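Local coordinates for possible metal-dependent hydrolase (Veillonella parvula, PDB 3RPC), which is probably a metal-dependent hydrolase of the metallo-beta-lactamase superfamily, holding two zinc ions at its presumed active site, at residues D79-A82 against I83-P87; V94-T97 against A98-E101; R241-I244 against K245-I249. All blocks are in the same frame, centred on the assembly; numbering follows the deposited sequence.

Contact 1. Residues D79-A82 against I83-P87; sequences DDTA and INSIP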
ATOM      1  N   ASP A  79      20.762   8.263  -9.132  1.00 17.01           N
ATOM      2  CA  ASP A  79      21.800   9.193  -8.690  1.00 18.99           C
ATOM      3  C   ASP A  79      22.208  10.185  -9.775  1.00 19.87           C
ATOM      4  O   ASP A  79      21.765  10.078 -10.924  1.00 17.70           O
ATOM      5  CB  ASP A  79      23.020   8.449  -8.110  1.00 17.61           C
ATOM      6  CG  ASP A  79      23.867   7.763  -9.169  1.00 19.03           C
ATOM      7  OD1 ASP A  79      23.346   7.414 -10.255  1.00 16.79           O
ATOM      8  OD2 ASP A  79      25.070   7.551  -8.884  1.00 19.38           O
ATOM      9  N   ASP A  80      23.034  11.154  -9.390  1.00 19.06           N
ATOM     10  CA  ASP A  80      23.500  12.175 -10.326  1.00 18.40           C
ATOM     11  C   ASP A  80      24.172  11.571 -11.551  1.00 16.58           C
ATOM     12  O   ASP A  80      23.966  12.040 -12.669  1.00 19.02           O
ATOM     13  CB  ASP A  80      24.448  13.151  -9.629  1.00 23.03           C
ATOM     14  CG  ASP A  80      23.712  14.191  -8.806  1.00 37.62           C
ATOM     15  OD1 ASP A  80      22.486  14.342  -9.001  1.00 37.05           O
ATOM     16  OD2 ASP A  80      24.361  14.865  -7.976  1.00 41.41           O
ATOM     17  N   THR A  81      24.956  10.520 -11.348  1.00 18.20           N
ATOM     18  CA  THR A  81      25.625   9.887 -12.477  1.00 17.32           C
ATOM     19  C   THR A  81      24.599   9.365 -13.473  1.00 18.20           C
ATOM     20  O   THR A  81      24.741   9.557 -14.679  1.00 19.26           O
ATOM     21  CB  THR A  81      26.548   8.757 -12.032  1.00 17.55           C
ATOM     22  OG1 THR A  81      27.520   9.276 -11.113  1.00 19.44           O
ATOM     23  CG2 THR A  81      27.246   8.141 -13.237  1.00 16.12           C
ATOM     24  N   ALA A  82      23.553   8.720 -12.966  1.00 17.78           N
ATOM     25  CA  ALA A  82      22.478   8.257 -13.832  1.00 17.64           C
ATOM     26  C   ALA A  82      21.804   9.423 -14.543  1.00 20.10           C
ATOM     27  O   ALA A  82      21.577   9.376 -15.745  1.00 18.67           O
ATOM     28  CB  ALA A  82      21.457   7.463 -13.028  1.00 18.11           C
ATOM     29  N   ILE A  83      21.471  10.464 -13.788  1.00 18.59           N
ATOM     30  CA  ILE A  83      20.800  11.631 -14.362  1.00 18.97           C
ATOM     31  C   ILE A  83      21.593  12.198 -15.537  1.00 21.92           C
ATOM     32  O   ILE A  83      21.019  12.585 -16.562  1.00 21.53           O
ATOM     33  CB  ILE A  83      20.576  12.718 -13.298  1.00 19.19           C
ATOM     34  CG1 ILE A  83      19.491  12.270 -12.311  1.00 19.71           C
ATOM     35  CG2 ILE A  83      20.178  14.048 -13.951  1.00 22.32           C
ATOM     36  CD1 ILE A  83      19.624  12.909 -10.946  1.00 21.02           C
ATOM     37  N   ASN A  84      22.912  12.220 -15.395  1.00 19.35           N
ATOM     38  CA  ASN A  84      23.768  12.869 -16.389  1.00 20.30           C
ATOM     39  C   ASN A  84      24.206  11.957 -17.530  1.00 24.93           C
ATOM     40  O   ASN A  84      24.797  12.426 -18.506  1.00 26.28           O
ATOM     41  CB  ASN A  84      25.001  13.464 -15.704  1.00 22.14           C
ATOM     42  CG  ASN A  84      24.658  14.627 -14.785  1.00 26.29           C
ATOM     43  OD1 ASN A  84      23.731  15.395 -15.050  1.00 37.10           O
ATOM     44  ND2 ASN A  84      25.414  14.766 -13.704  1.00 36.34           N
ATOM     45  N   SER A  85      23.921  10.664 -17.410  1.00 22.74           N
ATOM     46  CA  SER A  85      24.396   9.672 -18.374  1.00 20.31           C
ATOM     47  C   SER A  85      23.278   9.119 -19.252  1.00 23.68           C
ATOM     48  O   SER A  85      23.490   8.823 -20.424  1.00 24.70           O
ATOM     49  CB  SER A  85      25.087   8.512 -17.653  1.00 24.55           C
ATOM     50  OG  SER A  85      26.219   8.947 -16.913  1.00 30.15           O
ATOM     51  N   ILE A  86      22.088   8.967 -18.680  1.00 19.27           N
ATOM     52  CA  ILE A  86      20.963   8.390 -19.411  1.00 19.29           C
ATOM     53  C   ILE A  86      20.343   9.387 -20.399  1.00 17.27           C
ATOM     54  O   ILE A  86      20.025  10.509 -20.025  1.00 20.71           O
ATOM     55  CB  ILE A  86      19.884   7.888 -18.422  1.00 18.91           C
ATOM     56  CG1 ILE A  86      20.489   6.856 -17.467  1.00 20.63           C
ATOM     57  CG2 ILE A  86      18.679   7.327 -19.179  1.00 20.07           C
ATOM     58  CD1 ILE A  86      19.596   6.524 -16.277  1.00 20.72           C
ATOM     59  N   PRO A  87      20.177   8.980 -21.672  1.00 20.76           N
ATOM     60  CA  PRO A  87      19.546   9.878 -22.648  1.00 24.72           C
ATOM     61  C   PRO A  87      18.202  10.403 -22.147  1.00 21.22           C
ATOM     62  O   PRO A  87      17.367   9.632 -21.651  1.00 21.03           O
ATOM     63  CB  PRO A  87      19.367   8.987 -23.883  1.00 24.26           C
ATOM     64  CG  PRO A  87      20.466   8.005 -23.782  1.00 23.85           C
ATOM     65  CD  PRO A  87      20.652   7.732 -22.294  1.00 22.35           C
TER
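Ser-85 and Thr-81 meet on one side of a short helix, where the serine hydroxyl bends back onto the backbone of the preceding turn. Ser-85 OG donates a hydrogen bond to Thr-81 O at 2.7 Å, reaching the carbonyl from a position tilted 32° out of its plane. A chi1 of -61° makes this possible, since it sets OG beside the serine's own backbone N and opposite its carbonyl carbon. The methyl of Thr-81 stays close by, with CG2 3.9 Å from Ser-85 OG, and both residues pack on Met-58 of helix 58-62. Asp-80 and Ile-83 lie side by side and point the same way, the tip CD1 of the isoleucine resting 3.7 Å from Asp-80 OD1. Ile-83 also lays its CG1 branch against Asp-79 O, the same carbonyl that accepts from Ile-83 N at 2.9 Å. One turn further on, Ile-86 sends CG1 past Ala-82 O and brings CD1 within 3.9 Å of Ala-82 CB, a small apolar contact on the buried side. Ala-82 O is gripped twice: Ile-86 N approaches nearly straight, whereas Ser-85 N, 3.2 Å away, comes from above the carbonyl plane. At the other end Asp-79, just before the helix, reaches its carboxylate over the first turn, and OD1 takes the amide N of Ala-82 at 3.0 Å, met from above the carboxylate plane. Leu-30 N also donates to OD1, tying the helix start to a neighbouring loop. Asp-79 is thus the N-cap of helix 80-85, the helical link in the beta-alpha-beta unit between strands 67-69 and 92-94. The helix follows closely on the zinc ligands His-72, His-74, Asp-76 and His-77, which form the HxHxDH motif of the metallo-beta-lactamase superfamily.

Contact 2. Residues V94-T97 against A98-E101; sequences VQNT and ADKE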
ATOM      1  N   VAL A  94       7.920   5.674 -13.276  1.00 15.06           N
ATOM      2  CA  VAL A  94       8.065   6.085 -11.886  1.00 16.11           C
ATOM      3  C   VAL A  94       6.803   5.760 -11.088  1.00 17.03           C
ATOM      4  O   VAL A  94       5.785   5.367 -11.655  1.00 17.54           O
ATOM      5  CB  VAL A  94       8.377   7.597 -11.782  1.00 17.08           C
ATOM      6  CG1 VAL A  94       9.655   7.936 -12.550  1.00 16.65           C
ATOM      7  CG2 VAL A  94       7.194   8.433 -12.288  1.00 18.95           C
ATOM      8  N   GLN A  95       6.879   5.898  -9.764  1.00 15.18           N
ATOM      9  CA  GLN A  95       5.794   5.434  -8.885  1.00 15.35           C
ATOM     10  C   GLN A  95       4.694   6.444  -8.582  1.00 19.91           C
ATOM     11  O   GLN A  95       3.589   6.062  -8.209  1.00 19.85           O
ATOM     12  CB  GLN A  95       6.370   4.932  -7.547  1.00 14.89           C
ATOM     13  CG  GLN A  95       6.875   6.051  -6.660  1.00 16.99           C
ATOM     14  CD  GLN A  95       7.436   5.570  -5.329  1.00 14.66           C
ATOM     15  OE1 GLN A  95       6.999   4.556  -4.776  1.00 15.96           O
ATOM     16  NE2 GLN A  95       8.395   6.316  -4.802  1.00 15.74           N
ATOM     17  N   ASN A  96       4.983   7.733  -8.729  1.00 14.81           N
ATOM     18  CA  ASN A  96       4.042   8.747  -8.283  1.00 15.05           C
ATOM     19  C   ASN A  96       4.384  10.109  -8.880  1.00 17.01           C
ATOM     20  O   ASN A  96       5.396  10.260  -9.567  1.00 17.65           O
ATOM     21  CB  ASN A  96       3.956   8.798  -6.746  1.00 16.16           C
ATOM     22  CG  ASN A  96       5.264   9.211  -6.083  1.00 17.85           C
ATOM     23  OD1 ASN A  96       6.119   9.848  -6.699  1.00 17.66           O
ATOM     24  ND2 ASN A  96       5.428   8.835  -4.814  1.00 19.78           N
ATOM     25  N   THR A  97       3.524  11.085  -8.622  1.00 18.04           N
ATOM     26  CA  THR A  97       3.699  12.417  -9.191  1.00 19.02           C
ATOM     27  C   THR A  97       4.960  13.108  -8.663  1.00 18.48           C
ATOM     28  O   THR A  97       5.645  13.802  -9.415  1.00 20.53           O
ATOM     29  CB  THR A  97       2.463  13.286  -8.929  1.00 22.58           C
ATOM     30  OG1 THR A  97       1.334  12.675  -9.564  1.00 23.48           O
ATOM     31  CG2 THR A  97       2.669  14.692  -9.502  1.00 22.60           C
ATOM     32  N   ALA A  98       5.268  12.928  -7.382  1.00 18.19           N
ATOM     33  CA  ALA A  98       6.440  13.589  -6.805  1.00 18.74           C
ATOM     34  C   ALA A  98       7.717  13.160  -7.518  1.00 19.95           C
ATOM     35  O   ALA A  98       8.577  13.988  -7.837  1.00 19.55           O
ATOM     36  CB  ALA A  98       6.540  13.304  -5.315  1.00 18.60           C
ATOM     37  N   ASP A  99       7.834  11.862  -7.778  1.00 18.24           N
ATOM     38  CA  ASP A  99       9.003  11.344  -8.475  1.00 19.03           C
ATOM     39  C   ASP A  99       9.002  11.816  -9.929  1.00 19.25           C
ATOM     40  O   ASP A  99      10.060  12.124 -10.473  1.00 18.83           O
ATOM     41  CB  ASP A  99       9.078   9.814  -8.382  1.00 19.33           C
ATOM     42  CG  ASP A  99       9.495   9.325  -6.994  1.00 21.28           C
ATOM     43  OD1 ASP A  99       9.599  10.147  -6.052  1.00 27.69           O
ATOM     44  OD2 ASP A  99       9.691   8.104  -6.838  1.00 19.01           O
ATOM     45  N   LYS A 100       7.832  11.871 -10.559  1.00 19.20           N
ATOM     46  CA  LYS A 100       7.760  12.390 -11.924  1.00 17.81           C
ATOM     47  C   LYS A 100       8.234  13.836 -11.955  1.00 20.94           C
ATOM     48  O   LYS A 100       9.012  14.224 -12.826  1.00 21.23           O
ATOM     49  CB  LYS A 100       6.349  12.279 -12.524  1.00 17.83           C
ATOM     50  CG  LYS A 100       6.234  13.017 -13.863  1.00 20.83           C
ATOM     51  CD  LYS A 100       5.050  12.554 -14.674  1.00 23.29           C
ATOM     52  CE  LYS A 100       4.951  13.360 -15.976  1.00 24.88           C
ATOM     53  NZ  LYS A 100       3.928  12.800 -16.898  1.00 34.25           N
ATOM     54  N   GLU A 101       7.780  14.637 -11.000  1.00 21.15           N
ATOM     55  CA  GLU A 101       8.164  16.048 -10.990  1.00 20.23           C
ATOM     56  C   GLU A 101       9.661  16.195 -10.801  1.00 18.21           C
ATOM     57  O   GLU A 101      10.310  17.017 -11.466  1.00 21.16           O
ATOM     58  CB  GLU A 101       7.408  16.811  -9.909  1.00 20.91           C
ATOM     59  CG  GLU A 101       5.934  17.021 -10.244  1.00 25.57           C
ATOM     60  CD  GLU A 101       5.163  17.661  -9.109  1.00 39.99           C
ATOM     61  OE1 GLU A 101       5.760  17.890  -8.036  1.00 46.00           O
ATOM     62  OE2 GLU A 101       3.958  17.933  -9.290  1.00 42.81           O
TER
HETATM   63  O   HOH W   1       9.486   6.521  -8.881  1.00 19.98           O
HETATM   64  O   HOH W   2       7.860   9.915  -3.543  1.00 25.92           O
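The amide of Gln-95 and the carboxylate of Asp-99 are turned 46° against each other, and they meet where NE2 comes down on OD2 from above the carboxylate plane. Gln-95 NE2 and Asp-99 OD2 are 3.0 Å apart, with OD2 tilted slightly from the amide plane of the glutamine. Nearer the backbone, Gln-95 CG also approaches Asp-99 OD2, to 3.5 Å. The second amide, that of Asn-96, turns its oxygen to the helix start: OD1 accepts from Asp-99 N at 2.9 Å, with the donor nearly in line with the C=O bond. Asn-96, the N-cap of helix 97-105, has a chi1 of 64°, with CG between the backbone N and the carbonyl carbon, which brings OD1 over the first turn. One water bridges Gln-95 N and Asp-99 OD2, donating to the carboxylate at 2.6 Å; another joins Asn-96 ND2 to Asp-99 OD1. The side chains of Val-94 and Lys-100 cross at about a right angle, Val-94 CG2 lying 3.9 Å from Lys-100 CB, beside strand 111-113. Thr-97 turns its hydroxyl to Glu-116 of the second subunit, so the start of the helix also takes part in the dimer interface. The buried carboxylate of Asp-99 therefore receives three hydrogen bonds, two of them at OD2, and lies in the first turn of a helix, conditions that would probably favour its ionised form. Gln-95, held by this carboxylate and by Asp-149 O, packs on the zinc ligand His-72, consistent with a second-shell place for Gln-95.

Contact 3. Residues R241-I244 against K245-I249; sequences RKFI and KGNNI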
ATOM      1  N   ARG A 241      24.573 -16.827   0.580  1.00 15.36           N
ATOM      2  CA  ARG A 241      25.039 -18.116   0.071  1.00 14.47           C
ATOM      3  C   ARG A 241      25.105 -19.189   1.163  1.00 12.97           C
ATOM      4  O   ARG A 241      24.704 -20.341   0.934  1.00 14.82           O
ATOM      5  CB  ARG A 241      26.371 -17.957  -0.671  1.00 12.34           C
ATOM      6  CG  ARG A 241      26.151 -17.253  -1.997  1.00 14.35           C
ATOM      7  CD  ARG A 241      27.432 -16.811  -2.640  1.00 17.56           C
ATOM      8  NE  ARG A 241      27.142 -16.243  -3.951  1.00 17.88           N
ATOM      9  CZ  ARG A 241      27.903 -15.337  -4.554  1.00 19.12           C
ATOM     10  NH1 ARG A 241      29.002 -14.890  -3.959  1.00 19.09           N
ATOM     11  NH2 ARG A 241      27.555 -14.876  -5.749  1.00 20.76           N
ATOM     12  N   LYS A 242      25.560 -18.811   2.358  1.00 14.55           N
ATOM     13  CA  LYS A 242      25.601 -19.756   3.476  1.00 13.86           C
ATOM     14  C   LYS A 242      24.185 -20.205   3.841  1.00 16.01           C
ATOM     15  O   LYS A 242      23.921 -21.388   4.073  1.00 16.14           O
ATOM     16  CB  LYS A 242      26.272 -19.119   4.699  1.00 17.47           C
ATOM     17  CG  LYS A 242      26.382 -20.079   5.896  1.00 17.66           C
ATOM     18  CD  LYS A 242      27.273 -19.537   7.017  1.00 18.91           C
ATOM     19  CE  LYS A 242      26.699 -18.283   7.661  1.00 19.91           C
ATOM     20  NZ  LYS A 242      27.472 -17.917   8.911  1.00 18.59           N
ATOM     21  N   PHE A 243      23.272 -19.248   3.871  1.00 15.00           N
ATOM     22  CA  PHE A 243      21.902 -19.513   4.272  1.00 13.81           C
ATOM     23  C   PHE A 243      21.215 -20.445   3.284  1.00 14.46           C
ATOM     24  O   PHE A 243      20.566 -21.417   3.684  1.00 15.10           O
ATOM     25  CB  PHE A 243      21.148 -18.185   4.381  1.00 16.11           C
ATOM     26  CG  PHE A 243      19.687 -18.325   4.697  1.00 15.13           C
ATOM     27  CD1 PHE A 243      19.262 -18.444   6.004  1.00 15.53           C
ATOM     28  CD2 PHE A 243      18.748 -18.311   3.677  1.00 15.68           C
ATOM     29  CE1 PHE A 243      17.907 -18.560   6.295  1.00 14.38           C
ATOM     30  CE2 PHE A 243      17.386 -18.438   3.961  1.00 16.44           C
ATOM     31  CZ  PHE A 243      16.973 -18.553   5.269  1.00 15.96           C
ATOM     32  N   ILE A 244      21.313 -20.147   1.993  1.00 15.20           N
ATOM     33  CA  ILE A 244      20.621 -20.985   1.019  1.00 14.36           C
ATOM     34  C   ILE A 244      21.239 -22.380   0.911  1.00 14.38           C
ATOM     35  O   ILE A 244      20.538 -23.366   0.679  1.00 16.91           O
ATOM     36  CB  ILE A 244      20.468 -20.296  -0.369  1.00 14.95           C
ATOM     37  CG1 ILE A 244      21.829 -20.031  -1.021  1.00 13.94           C
ATOM     38  CG2 ILE A 244      19.649 -19.000  -0.210  1.00 15.64           C
ATOM     39  CD1 ILE A 244      21.725 -19.366  -2.405  1.00 16.45           C
ATOM     40  N   LYS A 245      22.555 -22.471   1.093  1.00 15.41           N
ATOM     41  CA  LYS A 245      23.189 -23.779   1.147  1.00 15.96           C
ATOM     42  C   LYS A 245      22.686 -24.586   2.350  1.00 15.68           C
ATOM     43  O   LYS A 245      22.247 -25.731   2.204  1.00 16.87           O
ATOM     44  CB  LYS A 245      24.715 -23.635   1.201  1.00 16.25           C
ATOM     45  CG  LYS A 245      25.461 -24.955   1.132  1.00 21.51           C
ATOM     46  CD  LYS A 245      26.969 -24.717   1.056  1.00 23.44           C
ATOM     47  CE  LYS A 245      27.740 -26.024   1.129  1.00 29.92           C
ATOM     48  NZ  LYS A 245      27.373 -26.939   0.017  1.00 37.52           N
ATOM     49  N   GLY A 246      22.714 -23.982   3.534  1.00 15.29           N
ATOM     50  CA  GLY A 246      22.321 -24.688   4.746  1.00 16.12           C
ATOM     51  C   GLY A 246      20.859 -25.107   4.756  1.00 17.87           C
ATOM     52  O   GLY A 246      20.492 -26.070   5.432  1.00 16.20           O
ATOM     53  N   ASN A 247      20.021 -24.382   4.019  1.00 15.72           N
ATOM     54  CA  ASN A 247      18.604 -24.708   3.921  1.00 16.16           C
ATOM     55  C   ASN A 247      18.224 -25.504   2.679  1.00 15.10           C
ATOM     56  O   ASN A 247      17.040 -25.772   2.439  1.00 16.76           O
ATOM     57  CB  ASN A 247      17.746 -23.451   4.023  1.00 15.45           C
ATOM     58  CG  ASN A 247      17.662 -22.938   5.430  1.00 14.99           C
ATOM     59  OD1 ASN A 247      17.095 -23.605   6.298  1.00 17.14           O
ATOM     60  ND2 ASN A 247      18.231 -21.767   5.680  1.00 16.07           N
ATOM     61  N   ASN A 248      19.227 -25.901   1.903  1.00 14.48           N
ATOM     62  CA  ASN A 248      19.002 -26.756   0.739  1.00 15.87           C
ATOM     63  C   ASN A 248      18.105 -26.112  -0.305  1.00 14.95           C
ATOM     64  O   ASN A 248      17.337 -26.796  -0.987  1.00 16.49           O
ATOM     65  CB  ASN A 248      18.411 -28.091   1.181  1.00 15.32           C
ATOM     66  CG  ASN A 248      19.181 -28.696   2.330  1.00 16.71           C
ATOM     67  OD1 ASN A 248      20.350 -29.054   2.169  1.00 18.41           O
ATOM     68  ND2 ASN A 248      18.545 -28.805   3.493  1.00 17.00           N
ATOM     69  N   ILE A 249      18.222 -24.796  -0.453  1.00 15.09           N
ATOM     70  CA  ILE A 249      17.393 -24.080  -1.425  1.00 14.65           C
ATOM     71  C   ILE A 249      18.186 -23.386  -2.531  1.00 15.75           C
ATOM     72  O   ILE A 249      17.689 -22.459  -3.186  1.00 15.80           O
ATOM     73  CB  ILE A 249      16.437 -23.087  -0.716  1.00 15.33           C
ATOM     74  CG1 ILE A 249      17.213 -22.125   0.192  1.00 17.01           C
ATOM     75  CG2 ILE A 249      15.392 -23.858   0.093  1.00 15.86           C
ATOM     76  CD1 ILE A 249      16.328 -21.071   0.894  1.00 16.69           C
TER
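Asn-247 folds back over Phe-243, where Asn-247 CB lies 3.5 Å from Phe-243 O, and a chi1 of -75° keeps CG close to the same carbonyl. At the tip, Asn-247 ND2 does two things: it donates to Phe-243 O at 3.1 Å, and it stands over one face of the phenyl ring, shifted toward the rim, with Phe-243 CE1 as the nearest ring carbon at 3.3 Å. The amide and ring planes are 60° apart. Phe-243 O also accepts from Asn-247 N, and these two donors arrive from opposite faces of the carbonyl plane. Here helix 237-246 ends in a Schellman motif: Asn-248, with a phi of 61°, is the C-prime residue, Asn-248 N bonds to Lys-245 O, and Ile-249 N reaches back to Ile-244 O at 2.9 Å. That reversal brings Ile-249 against the last turn, where its CG1 packs 3.8 Å from Ile-244 CB, the two side chains crossing at about a right angle. Ile-249 CD1 lies 4.2 Å from Phe-243 CE2, approaching the ring obliquely. Helix 207-216 receives all three of these apolar residues, through Thr-207, Ile-210 and Val-214, while Arg-241 extends to a salt bridge with Glu-257.

Contacts 1 and 2 follow each other along the chain: contact 1 lies on the helix before strand 92-94, and contact 2 runs from the strand's last residue into the next helix. Their centres are 17 Å apart and their nearest atoms about 10 Å, so they do not touch. Both lie to one side of the zinc site: the side chain of Asp-79 lies about 12 Å from a zinc ion, that of Gln-95 about 9 Å. Contact 3 belongs to the unit of strands 221-225 and 253-254 in the second sheet and lies across the chain's centre, with its own centre 37 Å from contact 1 and 38 Å from contact 2.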